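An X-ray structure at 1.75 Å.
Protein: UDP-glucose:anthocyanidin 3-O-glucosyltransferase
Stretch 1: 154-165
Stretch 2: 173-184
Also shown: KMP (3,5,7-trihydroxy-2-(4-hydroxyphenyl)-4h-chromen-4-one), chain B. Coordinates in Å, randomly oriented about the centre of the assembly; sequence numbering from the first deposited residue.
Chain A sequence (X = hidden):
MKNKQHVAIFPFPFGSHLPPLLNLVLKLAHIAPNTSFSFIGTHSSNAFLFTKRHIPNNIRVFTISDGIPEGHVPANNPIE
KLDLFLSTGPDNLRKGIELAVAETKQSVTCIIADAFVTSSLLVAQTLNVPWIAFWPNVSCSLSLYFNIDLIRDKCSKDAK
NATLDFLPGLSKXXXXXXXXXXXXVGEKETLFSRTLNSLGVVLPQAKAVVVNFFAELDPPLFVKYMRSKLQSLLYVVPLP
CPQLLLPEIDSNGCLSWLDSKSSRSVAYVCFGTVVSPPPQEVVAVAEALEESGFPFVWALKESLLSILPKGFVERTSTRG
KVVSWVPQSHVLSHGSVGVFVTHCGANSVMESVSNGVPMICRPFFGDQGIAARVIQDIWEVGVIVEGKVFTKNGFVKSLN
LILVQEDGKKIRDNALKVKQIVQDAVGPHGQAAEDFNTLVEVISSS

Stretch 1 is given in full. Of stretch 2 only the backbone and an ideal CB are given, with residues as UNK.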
# COMPACT_ATOMS: atom_id res chain seq x y z
N LYS A 154 -22.56 4.63 13.27
CA LYS A 154 -23.25 4.14 12.08
C LYS A 154 -23.06 2.62 11.90
O LYS A 154 -24.01 1.91 11.59
CB LYS A 154 -22.79 4.90 10.83
CG LYS A 154 -23.57 4.52 9.56
CD LYS A 154 -23.43 5.58 8.47
CE LYS A 154 -24.57 6.58 8.50
NZ LYS A 154 -25.74 6.15 7.67
N CYS A 155 -21.84 2.13 12.12
CA CYS A 155 -21.60 0.70 11.95
C CYS A 155 -22.36 -0.13 12.97
O CYS A 155 -22.71 -1.28 12.71
CB CYS A 155 -20.10 0.38 12.02
SG CYS A 155 -19.19 1.02 10.60
N SER A 156 -22.63 0.47 14.13
CA SER A 156 -23.34 -0.24 15.19
C SER A 156 -24.86 -0.22 15.01
O SER A 156 -25.54 -1.19 15.35
CB SER A 156 -22.99 0.37 16.55
OG SER A 156 -23.78 -0.21 17.57
N LYS A 157 -25.39 0.87 14.46
CA LYS A 157 -26.84 1.08 14.42
C LYS A 157 -27.48 0.83 13.05
O LYS A 157 -28.60 0.34 12.96
CB LYS A 157 -27.17 2.51 14.84
CG LYS A 157 -26.91 2.83 16.29
CD LYS A 157 -27.17 4.31 16.52
CE LYS A 157 -27.24 4.67 18.00
NZ LYS A 157 -27.65 6.10 18.15
N ASP A 158 -26.76 1.19 12.00
CA ASP A 158 -27.31 1.19 10.65
C ASP A 158 -27.08 -0.13 9.90
O ASP A 158 -26.45 -1.05 10.43
CB ASP A 158 -26.71 2.36 9.85
CG ASP A 158 -27.76 3.19 9.14
OD1 ASP A 158 -28.75 2.61 8.63
OD2 ASP A 158 -27.60 4.43 9.10
N ALA A 159 -27.60 -0.22 8.68
CA ALA A 159 -27.49 -1.44 7.88
C ALA A 159 -26.08 -1.60 7.34
O ALA A 159 -25.34 -0.63 7.27
CB ALA A 159 -28.49 -1.41 6.74
N LYS A 160 -25.72 -2.81 6.95
CA LYS A 160 -24.35 -3.08 6.51
C LYS A 160 -23.99 -2.38 5.20
O LYS A 160 -22.83 -2.06 4.95
CB LYS A 160 -24.09 -4.58 6.40
CG LYS A 160 -24.04 -5.29 7.75
CD LYS A 160 -23.22 -4.47 8.75
CE LYS A 160 -22.87 -5.26 10.00
NZ LYS A 160 -24.04 -5.45 10.91
N ASN A 161 -25.00 -2.12 4.38
CA ASN A 161 -24.78 -1.43 3.11
C ASN A 161 -25.10 0.07 3.17
O ASN A 161 -25.19 0.73 2.13
CB ASN A 161 -25.57 -2.11 1.99
CG ASN A 161 -27.07 -2.11 2.24
OD1 ASN A 161 -27.53 -1.85 3.36
ND2 ASN A 161 -27.85 -2.42 1.21
N ALA A 162 -25.27 0.60 4.38
CA ALA A 162 -25.58 2.02 4.54
C ALA A 162 -24.36 2.84 4.16
O ALA A 162 -23.23 2.46 4.49
CB ALA A 162 -25.98 2.32 5.97
N THR A 163 -24.58 3.97 3.50
CA THR A 163 -23.48 4.77 2.97
C THR A 163 -22.96 5.77 4.01
O THR A 163 -23.71 6.18 4.91
CB THR A 163 -23.90 5.50 1.68
OG1 THR A 163 -25.14 6.19 1.89
CG2 THR A 163 -24.09 4.50 0.55
N LEU A 164 -21.69 6.13 3.90
CA LEU A 164 -21.04 7.03 4.85
C LEU A 164 -21.11 8.46 4.32
O LEU A 164 -20.08 9.09 4.06
CB LEU A 164 -19.58 6.61 5.09
CG LEU A 164 -19.36 5.16 5.53
CD1 LEU A 164 -17.89 4.91 5.87
CD2 LEU A 164 -20.23 4.81 6.72
N ASP A 165 -22.32 8.97 4.17
CA ASP A 165 -22.53 10.25 3.51
C ASP A 165 -21.85 11.41 4.23
O ASP A 165 -21.56 12.43 3.61
CB ASP A 165 -24.02 10.53 3.33
CG ASP A 165 -24.69 9.52 2.43
OD1 ASP A 165 -25.09 8.45 2.94
OD2 ASP A 165 -24.83 9.80 1.21
N UNK A 173 -18.65 5.06 0.09
CA UNK A 173 -18.16 4.13 1.10
C UNK A 173 -19.32 3.65 1.97
O UNK A 173 -20.25 4.42 2.25
CB UNK A 173 -17.08 4.79 1.96
N UNK A 174 -19.28 2.38 2.36
CA UNK A 174 -20.35 1.79 3.16
C UNK A 174 -19.83 1.28 4.49
O UNK A 174 -18.64 1.02 4.66
CB UNK A 174 -21.02 0.65 2.39
N UNK A 175 -20.76 1.11 5.42
CA UNK A 175 -20.50 0.48 6.70
C UNK A 175 -19.66 -0.80 6.56
O UNK A 175 -18.67 -0.99 7.28
CB UNK A 175 -21.83 0.16 7.40
N UNK A 176 -20.01 -1.65 5.60
CA UNK A 176 -19.32 -2.93 5.44
C UNK A 176 -17.87 -2.80 4.95
O UNK A 176 -17.10 -3.77 5.01
CB UNK A 176 -20.10 -3.81 4.46
N UNK A 177 -17.49 -1.61 4.48
CA UNK A 177 -16.13 -1.39 4.00
C UNK A 177 -15.15 -0.98 5.09
O UNK A 177 -13.94 -1.04 4.90
CB UNK A 177 -16.14 -0.32 2.91
N UNK A 178 -15.68 -0.55 6.24
CA UNK A 178 -14.87 0.04 7.31
C UNK A 178 -13.88 -0.97 7.89
O UNK A 178 -14.25 -2.12 8.16
CB UNK A 178 -15.77 0.58 8.42
N UNK A 179 -12.60 -0.57 8.08
CA UNK A 179 -11.65 -1.47 8.73
C UNK A 179 -12.16 -1.94 10.09
O UNK A 179 -12.55 -1.11 10.91
CB UNK A 179 -10.29 -0.78 8.89
N UNK A 180 -12.18 -3.26 10.32
CA UNK A 180 -12.66 -3.77 11.60
C UNK A 180 -11.84 -3.20 12.76
O UNK A 180 -12.40 -2.95 13.84
CB UNK A 180 -12.61 -5.30 11.62
N UNK A 181 -10.55 -2.99 12.55
CA UNK A 181 -9.67 -2.47 13.60
C UNK A 181 -10.21 -1.20 14.27
O UNK A 181 -10.03 -1.01 15.47
CB UNK A 181 -8.29 -2.18 13.01
N UNK A 182 -10.88 -0.35 13.50
CA UNK A 182 -11.28 0.95 14.05
C UNK A 182 -12.58 0.86 14.82
O UNK A 182 -12.95 1.79 15.53
CB UNK A 182 -11.42 1.98 12.93
N UNK A 183 -13.26 -0.28 14.69
CA UNK A 183 -14.51 -0.52 15.39
C UNK A 183 -14.31 -1.29 16.71
O UNK A 183 -15.14 -1.18 17.62
CB UNK A 183 -15.47 -1.29 14.48
N UNK A 184 -13.24 -2.07 16.80
CA UNK A 184 -13.01 -2.93 17.97
C UNK A 184 -12.89 -2.11 19.25
O UNK A 184 -12.16 -1.13 19.28
CB UNK A 184 -11.75 -3.77 17.77
C1 KMP B . -6.07 -0.09 8.38
C2 KMP B . -5.04 0.12 7.48
C3 KMP B . -3.87 -0.78 7.52
C4 KMP B . -3.83 -1.87 8.51
C5 KMP B . -4.91 -2.00 9.38
C6 KMP B . -6.00 -1.13 9.31
C9 KMP B . -2.74 -0.61 6.58
C10 KMP B . -1.60 -1.55 6.69
C11 KMP B . -1.66 -2.63 7.74
C14 KMP B . -0.56 -3.62 7.91
C15 KMP B . 0.69 -3.47 7.32
C16 KMP B . 1.69 -4.42 7.51
C17 KMP B . 1.44 -5.53 8.29
C18 KMP B . 0.20 -5.70 8.89
C19 KMP B . -0.80 -4.74 8.70
O12 KMP B . -2.75 -2.73 8.57
O13 KMP B . -2.75 0.31 5.72
O24 KMP B . 2.42 -6.46 8.47
O27 KMP B . -0.56 -1.41 5.82
O29 KMP B . -7.03 -1.30 10.19
O30 KMP B . -5.09 1.13 6.57

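Position 173 has extended angles (phi/psi -66/143). Its carbonyl O accepts a hydrogen bond from Leu164 N (2.8 Å, 152°), and its CB, pointing sideways, lies 4.0 Å from Leu164 CD1. An aliphatic side chain would suit, though others could fit. The residue is Leu173, whose CB makes that apolar contact.

At position 174 the backbone is again extended (-120/161) and bridges Thr163, CA to CA 4.3 Å. CA-to-CB points away overall, yet CB sits 3.5 Å from Ala162 O, so a long, flexible chain, polar or charged, could run out past Asn161. Arg174 does this: CD lies 3.8 Å from Asn161 O, and NH1 is 3.9 Å from Asn161 CB. Its backbone N also donates to the side chain at 177.

Position 175 opens the 3-10 segment (-45/-45). Its N donates a hydrogen bond to Ala162 O (3.0 Å, 162°). The CB of 175 points toward stretch 1; this CB is 3.6 Å from Ala159 O, and it is 3.5 Å from Lys160 O. Around it lie Cys155, Ala162, Leu164 and the aliphatic part of Lys154, an apolar setting for Val, Ile or Leu. Val175 (chi1 t) places CG1 3.8 Å from Cys155 SG and CG2 3.6 Å from Lys154 CG; CG2 is also 4.2 Å from both Ala162 CB and Leu164 CD2.

At position 176, N donates a weak hydrogen bond to Lys160 O (2.9 Å, 130°). The ideal CB of 176 is a tight 3.3 Å from Lys160 O. CB points sideways, so many polar residues are plausible. Glu176, with chi1 p, brings OE2 to 3.8 Å from Asn161 CA and into a salt bridge with Arg174 NH1 (3.0 Å).

Position 177 has no stretch 1 atom within 5.5 Å of its ideal CB; an acceptor could serve the backbone of Arg174. Asp177 OD2 accepts from Arg174 N at 2.8 Å.

At position 178, CB points toward stretch 1, 4.1 Å from Cys155 SG, favouring a compact apolar group. Val178 CG2 lies 3.8 Å from Cys155 SG and 4.0 Å from Leu164 CD1.

Positions 179 to 182 are out of reach, so stretch 1 selects nothing. The phi of -55° at 179 permits proline, and Pro179 is found. Position 180 is open to many polar chains; it holds Gln180. Position 181 lies on the KMP side, where an acceptor could meet a ligand hydroxyl: Asp181 OD2 accepts a hydrogen bond from KMP O29 (2.7 Å). Position 182 is unconstrained by stretch 1 and holds Met182.

Position 183 points CB toward stretch 1 but across a gap exceeding 5.5 Å, which asks for a longer apolar chain such as Leu or Met. Leu183 CD1 reaches Cys155 CB at 3.8 Å.

Position 184 is again remote. Asp184 OD1 accepts from Gln180 NE2 (3.1 Å).

Stretch 2, residues 173-184: LRVEDVPQDMLD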
# COMPACT_ATOMS: atom_id res chain seq x y z
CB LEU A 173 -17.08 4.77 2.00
CG LEU A 173 -15.77 5.20 1.33
CD1 LEU A 173 -14.79 5.66 2.38
CD2 LEU A 173 -15.19 4.03 0.57
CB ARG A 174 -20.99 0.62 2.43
CG ARG A 174 -21.55 0.93 1.07
CD ARG A 174 -21.98 -0.39 0.48
NE ARG A 174 -22.57 -0.28 -0.84
CZ ARG A 174 -23.07 -1.32 -1.50
NH1 ARG A 174 -23.04 -2.52 -0.94
NH2 ARG A 174 -23.60 -1.15 -2.70
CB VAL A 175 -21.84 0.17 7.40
CG1 VAL A 175 -21.68 -0.93 8.43
CG2 VAL A 175 -22.38 1.43 8.03
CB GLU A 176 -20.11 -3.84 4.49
CG GLU A 176 -20.15 -3.36 3.06
CD GLU A 176 -21.04 -4.21 2.18
OE1 GLU A 176 -20.75 -5.42 2.03
OE2 GLU A 176 -22.03 -3.68 1.64
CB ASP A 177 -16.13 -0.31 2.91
CG ASP A 177 -17.09 -0.61 1.77
OD1 ASP A 177 -17.24 -1.80 1.41
OD2 ASP A 177 -17.69 0.35 1.23
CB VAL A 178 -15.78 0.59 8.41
CG1 VAL A 178 -14.98 1.10 9.60
CG2 VAL A 178 -16.67 1.71 7.85
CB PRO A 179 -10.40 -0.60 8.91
CG PRO A 179 -10.48 0.39 7.78
CD PRO A 179 -11.96 0.69 7.65
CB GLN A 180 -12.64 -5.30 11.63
CG GLN A 180 -13.20 -5.90 12.90
CD GLN A 180 -14.67 -5.61 13.08
OE1 GLN A 180 -15.46 -5.74 12.13
NE2 GLN A 180 -15.06 -5.21 14.29
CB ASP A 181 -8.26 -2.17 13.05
CG ASP A 181 -7.45 -3.42 12.75
OD1 ASP A 181 -7.62 -4.44 13.45
OD2 ASP A 181 -6.63 -3.38 11.81
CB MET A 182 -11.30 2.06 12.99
CG MET A 182 -12.46 2.05 12.03
SD MET A 182 -12.43 3.54 10.98
CE MET A 182 -12.61 4.82 12.20
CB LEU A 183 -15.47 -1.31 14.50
CG LEU A 183 -15.86 -0.70 13.15
CD1 LEU A 183 -16.87 -1.60 12.46
CD2 LEU A 183 -16.43 0.70 13.32
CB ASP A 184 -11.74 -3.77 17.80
CG ASP A 184 -11.90 -4.89 16.78
OD1 ASP A 184 -13.04 -5.37 16.58
OD2 ASP A 184 -10.87 -5.28 16.20
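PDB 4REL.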